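Local coordinates for putative acetoin utilization protein, acetoin dehydrogenase (Thermus thermophilus, PDB 5AWE) that is of unknown function but joins a tandem pair of CBS domains to an ACT domain, a make-up consistent with a regulatory, small-molecule-sensing role, at residues A[141-147]-A[202-208]; A[164-170]-A[181-186]; A[94-98]-A[126-130]. All blocks are in the same frame, centred on the assembly; numbering follows the deposited sequence.

Interaction 1 (A[141-147]-A[202-208])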
ATOM      1  N   LEU A 141      54.402  -0.502  -1.980  1.00 24.32           N
ATOM      2  CA  LEU A 141      54.289  -0.696  -3.418  1.00 23.67           C
ATOM      3  C   LEU A 141      53.518  -1.949  -3.771  1.00 22.87           C
ATOM      4  O   LEU A 141      53.715  -3.007  -3.174  1.00 23.35           O
ATOM      5  CB  LEU A 141      55.674  -0.770  -4.073  1.00 20.23           C
ATOM      6  CG  LEU A 141      56.510   0.511  -4.122  1.00 20.54           C
ATOM      7  CD1 LEU A 141      57.712   0.307  -5.059  1.00 17.17           C
ATOM      8  CD2 LEU A 141      55.648   1.655  -4.613  1.00 13.41           C
ATOM      9  N   ARG A 142      52.644  -1.817  -4.759  1.00 22.41           N
ATOM     10  CA  ARG A 142      51.970  -2.958  -5.347  1.00 22.86           C
ATOM     11  C   ARG A 142      52.731  -3.376  -6.606  1.00 23.21           C
ATOM     12  O   ARG A 142      52.783  -2.641  -7.593  1.00 23.79           O
ATOM     13  CB  ARG A 142      50.530  -2.574  -5.683  1.00 20.23           C
ATOM     14  CG  ARG A 142      49.714  -3.660  -6.351  1.00 24.13           C
ATOM     15  CD  ARG A 142      48.386  -3.085  -6.822  1.00 25.22           C
ATOM     16  NE  ARG A 142      47.440  -4.103  -7.255  1.00 17.26           N
ATOM     17  CZ  ARG A 142      47.274  -4.476  -8.518  1.00 21.82           C
ATOM     18  NH1 ARG A 142      48.004  -3.917  -9.473  1.00 19.18           N
ATOM     19  NH2 ARG A 142      46.351  -5.383  -8.831  1.00 21.92           N
ATOM     20  N   ILE A 143      53.334  -4.557  -6.563  1.00 23.71           N
ATOM     21  CA  ILE A 143      54.208  -5.003  -7.639  1.00 23.14           C
ATOM     22  C   ILE A 143      53.638  -6.252  -8.293  1.00 24.74           C
ATOM     23  O   ILE A 143      53.500  -7.291  -7.646  1.00 25.00           O
ATOM     24  CB  ILE A 143      55.635  -5.320  -7.101  1.00 22.69           C
ATOM     25  CG1 ILE A 143      56.223  -4.074  -6.427  1.00 14.61           C
ATOM     26  CG2 ILE A 143      56.551  -5.787  -8.242  1.00 16.33           C
ATOM     27  CD1 ILE A 143      57.567  -4.310  -5.760  1.00 20.36           C
ATOM     28  N   THR A 144      53.296  -6.147  -9.571  1.00 25.40           N
ATOM     29  CA  THR A 144      53.017  -7.335 -10.365  1.00 25.64           C
ATOM     30  C   THR A 144      54.328  -7.812 -10.958  1.00 27.01           C
ATOM     31  O   THR A 144      55.019  -7.053 -11.637  1.00 28.48           O
ATOM     32  CB  THR A 144      52.048  -7.049 -11.518  1.00 23.62           C
ATOM     33  OG1 THR A 144      50.828  -6.514 -10.995  1.00 25.66           O
ATOM     34  CG2 THR A 144      51.738  -8.330 -12.273  1.00 19.77           C
ATOM     35  N   VAL A 145      54.674  -9.068 -10.695  1.00 26.72           N
ATOM     36  CA  VAL A 145      55.919  -9.627 -11.190  1.00 26.19           C
ATOM     37  C   VAL A 145      55.703 -11.040 -11.706  1.00 27.08           C
ATOM     38  O   VAL A 145      54.958 -11.825 -11.111  1.00 27.72           O
ATOM     39  CB  VAL A 145      56.998  -9.632 -10.079  1.00 28.08           C
ATOM     40  CG1 VAL A 145      56.428 -10.222  -8.800  1.00 29.26           C
ATOM     41  CG2 VAL A 145      58.213 -10.431 -10.529  1.00 23.01           C
ATOM     42  N   ASP A 146      56.349 -11.351 -12.825  1.00 26.15           N
ATOM     43  CA  ASP A 146      56.285 -12.681 -13.411  1.00 26.60           C
ATOM     44  C   ASP A 146      57.547 -13.455 -13.076  1.00 28.32           C
ATOM     45  O   ASP A 146      58.650 -13.074 -13.481  1.00 29.98           O
ATOM     46  CB  ASP A 146      56.135 -12.589 -14.931  1.00 26.60           C
ATOM     47  CG  ASP A 146      54.758 -12.122 -15.353  1.00 27.49           C
ATOM     48  OD1 ASP A 146      53.805 -12.258 -14.553  1.00 30.66           O
ATOM     49  OD2 ASP A 146      54.622 -11.617 -16.485  1.00 25.05           O
ATOM     50  N   ILE A 147      57.385 -14.543 -12.333  1.00 27.72           N
ATOM     51  CA  ILE A 147      58.506 -15.403 -11.994  1.00 27.36           C
ATOM     52  C   ILE A 147      58.311 -16.732 -12.699  1.00 28.05           C
ATOM     53  O   ILE A 147      57.180 -17.103 -13.036  1.00 28.60           O
ATOM     54  CB  ILE A 147      58.583 -15.661 -10.471  1.00 28.06           C
ATOM     55  CG1 ILE A 147      57.268 -16.279  -9.981  1.00 28.05           C
ATOM     56  CG2 ILE A 147      58.885 -14.362  -9.735  1.00 21.40           C
ATOM     57  CD1 ILE A 147      57.304 -16.741  -8.531  1.00 25.39           C
ATOM     58  N   GLU A 202      64.534 -10.747 -12.528  1.00 42.12           N
ATOM     59  CA  GLU A 202      63.105 -11.016 -12.437  1.00 40.99           C
ATOM     60  C   GLU A 202      62.351 -10.127 -13.430  1.00 39.43           C
ATOM     61  O   GLU A 202      62.846  -9.069 -13.827  1.00 38.74           O
ATOM     62  CB  GLU A 202      62.616 -10.758 -11.009  1.00 41.13           C
ATOM     63  CG  GLU A 202      61.581 -11.752 -10.523  1.00 39.70           C
ATOM     64  CD  GLU A 202      62.152 -13.145 -10.328  1.00 38.67           C
ATOM     65  OE1 GLU A 202      61.761 -14.059 -11.086  1.00 38.40           O
ATOM     66  OE2 GLU A 202      62.989 -13.329  -9.418  1.00 33.43           O
ATOM     67  N   ARG A 203      61.158 -10.558 -13.828  1.00 37.82           N
ATOM     68  CA  ARG A 203      60.420  -9.874 -14.883  1.00 36.15           C
ATOM     69  C   ARG A 203      59.308  -8.985 -14.328  1.00 34.68           C
ATOM     70  O   ARG A 203      58.197  -9.453 -14.080  1.00 34.36           O
ATOM     71  CB  ARG A 203      59.824 -10.901 -15.849  1.00 38.92           C
ATOM     72  CG  ARG A 203      59.438 -10.318 -17.194  1.00 46.67           C
ATOM     73  CD  ARG A 203      58.728 -11.327 -18.082  1.00 52.54           C
ATOM     74  NE  ARG A 203      57.558 -10.789 -18.790  1.00 58.96           N
ATOM     75  CZ  ARG A 203      57.233  -9.496 -18.889  1.00 61.90           C
ATOM     76  NH1 ARG A 203      57.982  -8.550 -18.330  1.00 61.98           N
ATOM     77  NH2 ARG A 203      56.141  -9.141 -19.554  1.00 61.58           N
ATOM     78  N   VAL A 204      59.606  -7.699 -14.155  1.00 32.30           N
ATOM     79  CA  VAL A 204      58.704  -6.793 -13.452  1.00 31.96           C
ATOM     80  C   VAL A 204      57.661  -6.184 -14.384  1.00 32.16           C
ATOM     81  O   VAL A 204      57.976  -5.337 -15.217  1.00 31.99           O
ATOM     82  CB  VAL A 204      59.488  -5.650 -12.757  1.00 33.09           C
ATOM     83  CG1 VAL A 204      58.521  -4.692 -12.066  1.00 31.74           C
ATOM     84  CG2 VAL A 204      60.466  -6.232 -11.739  1.00 29.17           C
ATOM     85  N   VAL A 205      56.414  -6.613 -14.223  1.00 32.14           N
ATOM     86  CA  VAL A 205      55.344  -6.226 -15.131  1.00 32.46           C
ATOM     87  C   VAL A 205      54.889  -4.784 -14.918  1.00 32.78           C
ATOM     88  O   VAL A 205      54.827  -4.002 -15.871  1.00 33.38           O
ATOM     89  CB  VAL A 205      54.129  -7.166 -14.981  1.00 34.61           C
ATOM     90  CG1 VAL A 205      53.050  -6.781 -15.976  1.00 36.46           C
ATOM     91  CG2 VAL A 205      54.560  -8.610 -15.200  1.00 29.72           C
ATOM     92  N   ASP A 206      54.573  -4.425 -13.675  1.00 32.41           N
ATOM     93  CA  ASP A 206      54.229  -3.037 -13.373  1.00 32.58           C
ATOM     94  C   ASP A 206      54.290  -2.694 -11.888  1.00 33.20           C
ATOM     95  O   ASP A 206      54.353  -3.578 -11.036  1.00 33.92           O
ATOM     96  CB  ASP A 206      52.835  -2.708 -13.905  1.00 36.26           C
ATOM     97  CG  ASP A 206      51.750  -3.035 -12.914  1.00 41.31           C
ATOM     98  OD1 ASP A 206      51.748  -4.169 -12.395  1.00 48.64           O
ATOM     99  OD2 ASP A 206      50.906  -2.155 -12.645  1.00 45.96           O
ATOM    100  N   VAL A 207      54.268  -1.399 -11.588  1.00 32.95           N
ATOM    101  CA  VAL A 207      54.429  -0.915 -10.223  1.00 33.03           C
ATOM    102  C   VAL A 207      53.572   0.323  -9.940  1.00 34.93           C
ATOM    103  O   VAL A 207      53.655   1.335 -10.646  1.00 34.82           O
ATOM    104  CB  VAL A 207      55.896  -0.554  -9.940  1.00 32.07           C
ATOM    105  CG1 VAL A 207      56.038  -0.029  -8.517  1.00 30.77           C
ATOM    106  CG2 VAL A 207      56.780  -1.770 -10.157  1.00 30.42           C
ATOM    107  N   ARG A 208      52.754   0.241  -8.898  1.00 34.96           N
ATOM    108  CA  ARG A 208      52.039   1.410  -8.413  1.00 35.61           C
ATOM    109  C   ARG A 208      52.011   1.445  -6.891  1.00 35.42           C
ATOM    110  O   ARG A 208      52.358   0.461  -6.237  1.00 33.91           O
ATOM    111  CB  ARG A 208      50.609   1.436  -8.965  1.00 39.65           C
ATOM    112  CG  ARG A 208      49.878   0.120  -8.896  1.00 39.05           C
ATOM    113  CD  ARG A 208      49.700  -0.436 -10.295  1.00 47.21           C
ATOM    114  NE  ARG A 208      48.321  -0.326 -10.757  1.00 52.03           N
ATOM    115  CZ  ARG A 208      47.766   0.788 -11.219  1.00 54.81           C
ATOM    116  NH1 ARG A 208      46.501   0.777 -11.616  1.00 54.05           N
ATOM    117  NH2 ARG A 208      48.470   1.910 -11.282  1.00 61.36           N
TER
HETATM  118  O   HOH W   1      51.202  -3.142  -9.887  1.00 34.90           O
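T144 O accepts two successive backbone N-H groups, V205 N at 3.0 Å and, weakly, D206 N at 3.4 Å, which makes a classic beta bulge in the antiparallel pairing of 141-147 with 203-208. T144 OG1 adds a weak hydrogen bond to D206 OD1 (2.9 Å); with chi1 at 88° the D206 carboxylate sits between its own backbone N and carbonyl carbon and leans toward the threonine. The extra residue, V205, brings CG2 to 3.3 Å from D146 OD2. That oxygen also lies over one face of the R203 guanidinium, a long charge pair only, and its stronger partner is R180. R142 and R208 run side by side, R142 NE reaching E95 of the second subunit. At the other end of the pairing, E202 CG packs on V145 CG2 at 3.6 Å and on I147 CG2 at 3.8 Å. With an alanine here, both methyls would probably lose this cover and a gap would open beside them. In the ACT domain sheet, 203-209 is an outermost strand of the chain, while 141-148 also pairs with 178-186; I143 and V204 meet helix 193-199, and I147 and E202 meet helix 153-158.

Interaction 2 (A[164-170]-A[181-186])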
ATOM      1  N   ALA A 164      63.420  -4.309   2.576  1.00 30.67           N
ATOM      2  CA  ALA A 164      61.968  -4.141   2.683  1.00 29.40           C
ATOM      3  C   ALA A 164      61.276  -5.465   3.015  1.00 28.10           C
ATOM      4  O   ALA A 164      61.885  -6.534   2.919  1.00 27.56           O
ATOM      5  CB  ALA A 164      61.401  -3.565   1.383  1.00 25.67           C
ATOM      6  N   ASN A 165      60.002  -5.381   3.398  1.00 26.11           N
ATOM      7  CA  ASN A 165      59.227  -6.550   3.798  1.00 26.50           C
ATOM      8  C   ASN A 165      58.153  -6.892   2.785  1.00 25.55           C
ATOM      9  O   ASN A 165      57.613  -6.008   2.118  1.00 26.65           O
ATOM     10  CB  ASN A 165      58.546  -6.310   5.149  1.00 31.13           C
ATOM     11  CG  ASN A 165      59.532  -6.135   6.277  1.00 33.82           C
ATOM     12  OD1 ASN A 165      60.077  -7.111   6.797  1.00 41.88           O
ATOM     13  ND2 ASN A 165      59.769  -4.883   6.667  1.00 30.57           N
ATOM     14  N   ILE A 166      57.830  -8.175   2.686  1.00 22.96           N
ATOM     15  CA  ILE A 166      56.656  -8.613   1.945  1.00 21.86           C
ATOM     16  C   ILE A 166      55.505  -8.810   2.927  1.00 22.30           C
ATOM     17  O   ILE A 166      55.670  -9.448   3.977  1.00 20.76           O
ATOM     18  CB  ILE A 166      56.922  -9.941   1.244  1.00 19.69           C
ATOM     19  CG1 ILE A 166      58.095  -9.780   0.283  1.00 19.97           C
ATOM     20  CG2 ILE A 166      55.665 -10.415   0.524  1.00 20.10           C
ATOM     21  CD1 ILE A 166      58.850 -11.073   0.037  1.00 21.82           C
ATOM     22  N   VAL A 167      54.340  -8.262   2.589  1.00 21.51           N
ATOM     23  CA  VAL A 167      53.157  -8.403   3.441  1.00 22.50           C
ATOM     24  C   VAL A 167      52.145  -9.397   2.866  1.00 21.07           C
ATOM     25  O   VAL A 167      51.427 -10.072   3.614  1.00 19.63           O
ATOM     26  CB  VAL A 167      52.479  -7.031   3.659  1.00 26.05           C
ATOM     27  CG1 VAL A 167      51.174  -7.193   4.415  1.00 28.28           C
ATOM     28  CG2 VAL A 167      53.418  -6.129   4.449  1.00 31.38           C
ATOM     29  N   SER A 168      52.090  -9.489   1.537  1.00 20.01           N
ATOM     30  CA  SER A 168      51.210 -10.458   0.894  1.00 19.54           C
ATOM     31  C   SER A 168      51.544 -10.700  -0.566  1.00 20.13           C
ATOM     32  O   SER A 168      52.007  -9.807  -1.277  1.00 19.84           O
ATOM     33  CB  SER A 168      49.745 -10.017   1.004  1.00 15.69           C
ATOM     34  OG  SER A 168      49.511  -8.862   0.222  1.00 15.35           O
ATOM     35  N   ILE A 169      51.293 -11.929  -0.998  1.00 20.90           N
ATOM     36  CA  ILE A 169      51.480 -12.331  -2.383  1.00 20.46           C
ATOM     37  C   ILE A 169      50.201 -12.993  -2.869  1.00 19.77           C
ATOM     38  O   ILE A 169      49.645 -13.860  -2.180  1.00 19.25           O
ATOM     39  CB  ILE A 169      52.657 -13.326  -2.519  1.00 19.39           C
ATOM     40  CG1 ILE A 169      53.973 -12.608  -2.215  1.00 17.95           C
ATOM     41  CG2 ILE A 169      52.699 -13.913  -3.920  1.00 21.95           C
ATOM     42  CD1 ILE A 169      55.155 -13.539  -2.039  1.00 18.88           C
ATOM     43  N   ALA A 170      49.733 -12.568  -4.042  1.00 17.58           N
ATOM     44  CA  ALA A 170      48.633 -13.245  -4.722  1.00 17.09           C
ATOM     45  C   ALA A 170      49.019 -13.642  -6.147  1.00 18.39           C
ATOM     46  O   ALA A 170      49.862 -12.983  -6.789  1.00 14.46           O
ATOM     47  CB  ALA A 170      47.403 -12.359  -4.744  1.00  9.46           C
ATOM     48  N   LEU A 181      52.534 -12.764 -10.137  1.00 19.86           N
ATOM     49  CA  LEU A 181      52.263 -12.441  -8.744  1.00 19.34           C
ATOM     50  C   LEU A 181      51.906 -10.972  -8.565  1.00 19.98           C
ATOM     51  O   LEU A 181      52.524 -10.089  -9.168  1.00 19.94           O
ATOM     52  CB  LEU A 181      53.488 -12.777  -7.877  1.00 15.87           C
ATOM     53  CG  LEU A 181      54.042 -14.197  -8.036  1.00 15.07           C
ATOM     54  CD1 LEU A 181      55.316 -14.344  -7.218  1.00  7.16           C
ATOM     55  CD2 LEU A 181      52.985 -15.218  -7.603  1.00 14.64           C
ATOM     56  N   VAL A 182      50.908 -10.714  -7.731  1.00 18.39           N
ATOM     57  CA  VAL A 182      50.691  -9.368  -7.227  1.00 18.86           C
ATOM     58  C   VAL A 182      51.216  -9.349  -5.800  1.00 19.73           C
ATOM     59  O   VAL A 182      50.766 -10.114  -4.937  1.00 19.10           O
ATOM     60  CB  VAL A 182      49.179  -8.972  -7.279  1.00 19.19           C
ATOM     61  CG1 VAL A 182      48.970  -7.582  -6.699  1.00 17.26           C
ATOM     62  CG2 VAL A 182      48.693  -8.991  -8.722  1.00 17.97           C
HETATM   63  N   MSE A 183      52.199  -8.492  -5.564  1.00 19.78           N
HETATM   64  CA  MSE A 183      52.969  -8.544  -4.329  1.00 20.97           C
HETATM   65  C   MSE A 183      52.934  -7.165  -3.699  1.00 19.66           C
HETATM   66  O   MSE A 183      53.128  -6.164  -4.381  1.00 19.85           O
HETATM   67  CB  MSE A 183      54.423  -8.955  -4.631  1.00 26.35           C
HETATM   68  CG  MSE A 183      55.285  -9.254  -3.400  1.00 34.95           C
HETATM   69 SE   MSE A 183      57.062  -9.424  -3.791  1.00 52.60          SE
HETATM   70  CE  MSE A 183      57.473 -10.666  -2.763  1.00 41.11           C
ATOM     71  N   ARG A 184      52.662  -7.106  -2.403  1.00 20.27           N
ATOM     72  CA  ARG A 184      52.716  -5.840  -1.697  1.00 19.63           C
ATOM     73  C   ARG A 184      53.893  -5.837  -0.755  1.00 19.36           C
ATOM     74  O   ARG A 184      54.044  -6.735   0.066  1.00 20.15           O
ATOM     75  CB  ARG A 184      51.404  -5.590  -0.945  1.00 19.51           C
ATOM     76  CG  ARG A 184      50.309  -5.106  -1.873  1.00 17.23           C
ATOM     77  CD  ARG A 184      48.946  -5.079  -1.229  1.00 13.58           C
ATOM     78  NE  ARG A 184      47.927  -4.744  -2.227  1.00 21.98           N
ATOM     79  CZ  ARG A 184      47.624  -3.504  -2.608  1.00 20.31           C
ATOM     80  NH1 ARG A 184      48.258  -2.465  -2.078  1.00 18.76           N
ATOM     81  NH2 ARG A 184      46.681  -3.297  -3.517  1.00 18.34           N
ATOM     82  N   VAL A 185      54.745  -4.832  -0.905  1.00 20.42           N
ATOM     83  CA  VAL A 185      55.959  -4.737  -0.112  1.00 21.28           C
ATOM     84  C   VAL A 185      55.966  -3.401   0.616  1.00 23.41           C
ATOM     85  O   VAL A 185      55.426  -2.409   0.116  1.00 21.74           O
ATOM     86  CB  VAL A 185      57.218  -4.847  -1.003  1.00 24.52           C
ATOM     87  CG1 VAL A 185      57.277  -6.244  -1.660  1.00 16.08           C
ATOM     88  CG2 VAL A 185      57.196  -3.751  -2.073  1.00 19.47           C
ATOM     89  N   VAL A 186      56.560  -3.388   1.806  1.00 23.93           N
ATOM     90  CA  VAL A 186      56.575  -2.195   2.641  1.00 26.33           C
ATOM     91  C   VAL A 186      57.917  -2.026   3.337  1.00 28.01           C
ATOM     92  O   VAL A 186      58.766  -2.925   3.311  1.00 27.67           O
ATOM     93  CB  VAL A 186      55.494  -2.252   3.741  1.00 26.76           C
ATOM     94  CG1 VAL A 186      54.098  -2.344   3.119  1.00 24.46           C
ATOM     95  CG2 VAL A 186      55.762  -3.438   4.656  1.00 27.53           C
TER
HETATM   96  O   HOH W   2      49.042  -8.934  -2.805  1.00 16.18           O
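V167 is the extra residue of a beta bulge between 164-170 and 181-186: V167 N donates to R184 O at 3.0 Å, while R184 N returns a bond to S168 O. The bulge turns V167 toward the partner strand, where its CG2 meets V186 CG2 at 3.6 Å, the two side chains crossing at about a right angle. N165 CB rests on the same V186 methyl, which therefore fills the notch between N165 and V167. On the other face the longest projection is M183, a selenomethionine. Its CG stands anti to the backbone N (chi1 -171°) and the chain rises alongside I169, with M183 CG 3.8 Å from I169 CG1; its terminal methyl is modelled toward the hollow between I166 and I169, though too near I166 for its exact place to be trusted. Beyond it, L181 CD2 abuts I169 CG2 at 3.9 Å, and V185 CG1 closes the row against I166 CG1 at 4.1 Å. S168 OG, hydrogen-bonded to L134 O, also accepts from a water that donates to V182 O at 3.0 Å. The neighbouring R184 stretches past S168 to G210 O and to E95 of the second subunit. These strands form a hairpin of the ACT domain: helix 153-158 packs on I166, I169, L181 and M183, strand 141-148 flanks 178-186, and strand 165-175 bonds to the second subunit through I166 O, V167 O and the backbone of I169.

Interaction 3 (A[94-98]-A[126-130])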
ATOM      1  N   LEU A  94      38.443 -17.519   8.036  1.00 21.88           N
ATOM      2  CA  LEU A  94      37.689 -16.440   7.438  1.00 21.15           C
ATOM      3  C   LEU A  94      37.288 -16.819   6.006  1.00 22.02           C
ATOM      4  O   LEU A  94      36.137 -16.607   5.612  1.00 21.06           O
ATOM      5  CB  LEU A  94      38.529 -15.151   7.469  1.00 13.49           C
ATOM      6  CG  LEU A  94      37.920 -13.822   7.001  1.00 15.76           C
ATOM      7  CD1 LEU A  94      37.915 -13.764   5.481  1.00 11.28           C
ATOM      8  CD2 LEU A  94      36.499 -13.661   7.575  1.00  6.33           C
ATOM      9  N   GLU A  95      38.218 -17.417   5.256  1.00 22.64           N
ATOM     10  CA  GLU A  95      38.013 -17.722   3.831  1.00 24.55           C
ATOM     11  C   GLU A  95      36.809 -18.633   3.558  1.00 25.58           C
ATOM     12  O   GLU A  95      36.251 -18.626   2.455  1.00 26.23           O
ATOM     13  CB  GLU A  95      39.270 -18.373   3.218  1.00 22.52           C
ATOM     14  CG  GLU A  95      40.562 -17.583   3.397  1.00 23.57           C
ATOM     15  CD  GLU A  95      41.374 -18.052   4.598  1.00 27.23           C
ATOM     16  OE1 GLU A  95      42.396 -18.728   4.390  1.00 26.31           O
ATOM     17  OE2 GLU A  95      40.998 -17.746   5.751  1.00 30.52           O
ATOM     18  N   LYS A  96      36.410 -19.414   4.554  1.00 26.04           N
ATOM     19  CA  LYS A  96      35.273 -20.312   4.394  1.00 28.59           C
ATOM     20  C   LYS A  96      33.989 -19.501   4.225  1.00 28.01           C
ATOM     21  O   LYS A  96      33.125 -19.839   3.417  1.00 28.90           O
ATOM     22  CB  LYS A  96      35.146 -21.230   5.614  1.00 32.46           C
ATOM     23  CG  LYS A  96      34.466 -22.556   5.319  1.00 40.95           C
ATOM     24  CD  LYS A  96      34.086 -23.272   6.610  1.00 51.87           C
ATOM     25  CE  LYS A  96      33.847 -24.764   6.392  1.00 53.11           C
ATOM     26  NZ  LYS A  96      35.103 -25.552   6.566  1.00 53.20           N
ATOM     27  N   ALA A  97      33.878 -18.419   4.984  1.00 27.55           N
ATOM     28  CA  ALA A  97      32.707 -17.567   4.903  1.00 26.94           C
ATOM     29  C   ALA A  97      32.604 -16.986   3.499  1.00 27.78           C
ATOM     30  O   ALA A  97      31.534 -17.019   2.888  1.00 28.48           O
ATOM     31  CB  ALA A  97      32.791 -16.443   5.943  1.00 21.36           C
ATOM     32  N   ALA A  98      33.716 -16.463   2.988  1.00 26.29           N
ATOM     33  CA  ALA A  98      33.713 -15.838   1.668  1.00 26.83           C
ATOM     34  C   ALA A  98      33.277 -16.850   0.620  1.00 25.98           C
ATOM     35  O   ALA A  98      32.549 -16.515  -0.317  1.00 26.16           O
ATOM     36  CB  ALA A  98      35.109 -15.293   1.323  1.00 18.80           C
ATOM     37  N   VAL A 126      33.980  -9.581   5.602  1.00 23.03           N
ATOM     38  CA  VAL A 126      34.966 -10.363   4.871  1.00 21.40           C
ATOM     39  C   VAL A 126      35.846  -9.419   4.062  1.00 21.82           C
ATOM     40  O   VAL A 126      37.043  -9.643   3.912  1.00 18.85           O
ATOM     41  CB  VAL A 126      34.280 -11.386   3.925  1.00 23.29           C
ATOM     42  CG1 VAL A 126      35.316 -12.138   3.118  1.00 22.10           C
ATOM     43  CG2 VAL A 126      33.458 -12.372   4.734  1.00 15.02           C
ATOM     44  N   LEU A 127      35.259  -8.343   3.554  1.00 23.24           N
ATOM     45  CA  LEU A 127      36.052  -7.372   2.814  1.00 24.00           C
ATOM     46  C   LEU A 127      37.093  -6.755   3.728  1.00 24.45           C
ATOM     47  O   LEU A 127      38.273  -6.711   3.398  1.00 24.48           O
ATOM     48  CB  LEU A 127      35.159  -6.279   2.221  1.00 24.52           C
ATOM     49  CG  LEU A 127      34.424  -6.665   0.934  1.00 30.13           C
ATOM     50  CD1 LEU A 127      33.738  -5.440   0.346  1.00 30.39           C
ATOM     51  CD2 LEU A 127      35.422  -7.252  -0.066  1.00 29.82           C
ATOM     52  N   ARG A 128      36.652  -6.285   4.888  1.00 24.95           N
ATOM     53  CA  ARG A 128      37.566  -5.710   5.866  1.00 25.38           C
ATOM     54  C   ARG A 128      38.738  -6.672   6.131  1.00 22.97           C
ATOM     55  O   ARG A 128      39.903  -6.266   6.139  1.00 22.02           O
ATOM     56  CB  ARG A 128      36.807  -5.418   7.170  1.00 28.10           C
ATOM     57  CG  ARG A 128      37.507  -4.412   8.081  1.00 37.56           C
ATOM     58  CD  ARG A 128      36.562  -3.821   9.134  1.00 42.33           C
ATOM     59  NE  ARG A 128      36.187  -4.798  10.154  1.00 39.67           N
ATOM     60  CZ  ARG A 128      35.032  -5.457  10.160  1.00 43.48           C
ATOM     61  NH1 ARG A 128      34.142  -5.234   9.197  1.00 37.58           N
ATOM     62  NH2 ARG A 128      34.767  -6.341  11.119  1.00 33.91           N
ATOM     63  N   ALA A 129      38.422  -7.948   6.321  1.00 21.29           N
ATOM     64  CA  ALA A 129      39.429  -8.952   6.646  1.00 20.28           C
ATOM     65  C   ALA A 129      40.494  -9.057   5.555  1.00 20.68           C
ATOM     66  O   ALA A 129      41.692  -9.047   5.844  1.00 20.12           O
ATOM     67  CB  ALA A 129      38.759 -10.314   6.857  1.00 18.37           C
ATOM     68  N   PHE A 130      40.055  -9.153   4.301  1.00 20.27           N
ATOM     69  CA  PHE A 130      40.984  -9.270   3.183  1.00 20.72           C
ATOM     70  C   PHE A 130      41.792  -7.995   3.055  1.00 21.18           C
ATOM     71  O   PHE A 130      42.968  -8.027   2.709  1.00 22.09           O
ATOM     72  CB  PHE A 130      40.232  -9.547   1.877  1.00 19.08           C
ATOM     73  CG  PHE A 130      39.783 -10.978   1.722  1.00 17.85           C
ATOM     74  CD1 PHE A 130      40.646 -12.028   2.007  1.00 23.69           C
ATOM     75  CD2 PHE A 130      38.496 -11.274   1.287  1.00 23.72           C
ATOM     76  CE1 PHE A 130      40.237 -13.361   1.864  1.00 26.82           C
ATOM     77  CE2 PHE A 130      38.075 -12.597   1.140  1.00 27.95           C
ATOM     78  CZ  PHE A 130      38.950 -13.645   1.430  1.00 23.37           C
TER
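L94 and A98 pack against V126, A129 and F130 where the two helices of a CBS domain, 94-103 and 123-133, lie together in its beta-alpha-beta-beta-alpha fold. The contact is wholly apolar, with no hydrogen bond between the segments, whose axes approach to 10.3 Å at 134°. Packing is closest at two alanine methyls. A129 CB sits 3.6 Å from L94 CG, and A98 CB lies equally near V126 CG1, small side chains that let the larger ones fit between the helices. L94 swings CG away from its own N (chi1 -175°) and reaches across to the second helix, where its CD1 comes 3.9 Å from V126 CG1. I121 of strand 116-122 touches both L94 and V126, so their meeting rests on the sheet. Toward A97 the fit is looser: its CB stands 4.3 Å from V126 CG2. K96 points its chain out to the exposed side near strand 88-89, and R128, on the far side of its helix, forms a salt bridge with D125. A second subunit borders the contact too. There E95 OE1 pairs with R142 and R184 of that subunit, and the F130 ring meets its counterpart with the planes about 35° apart. Within the helix pair the same ring has A98 CB at its edge, 4.0 Å from CE2, while L94 CD1 lies over one face, offset toward the rim and 4.2 Å from CZ.

Interactions 1 and 2 belong to one ACT sheet, where strands 141-148 and 178-186 are neighbours; I143 N lies 2.7 Å from M183 O, a probable hydrogen bond. Interaction 2 is buried and its side chains are mostly aliphatic, whereas interaction 1, at a strand outermost in this chain, is only partly buried and mixes charges and water with its backbone ladder. Each of these contacts contains a beta bulge. Interaction 3 is a buried helix pair in the second CBS domain without any bond across it, its centre about 25 Å from that of interaction 1 and 19 Å from that of interaction 2. The domains nevertheless meet between subunits, E95 of one copy pairing with R142 and R184 of the other.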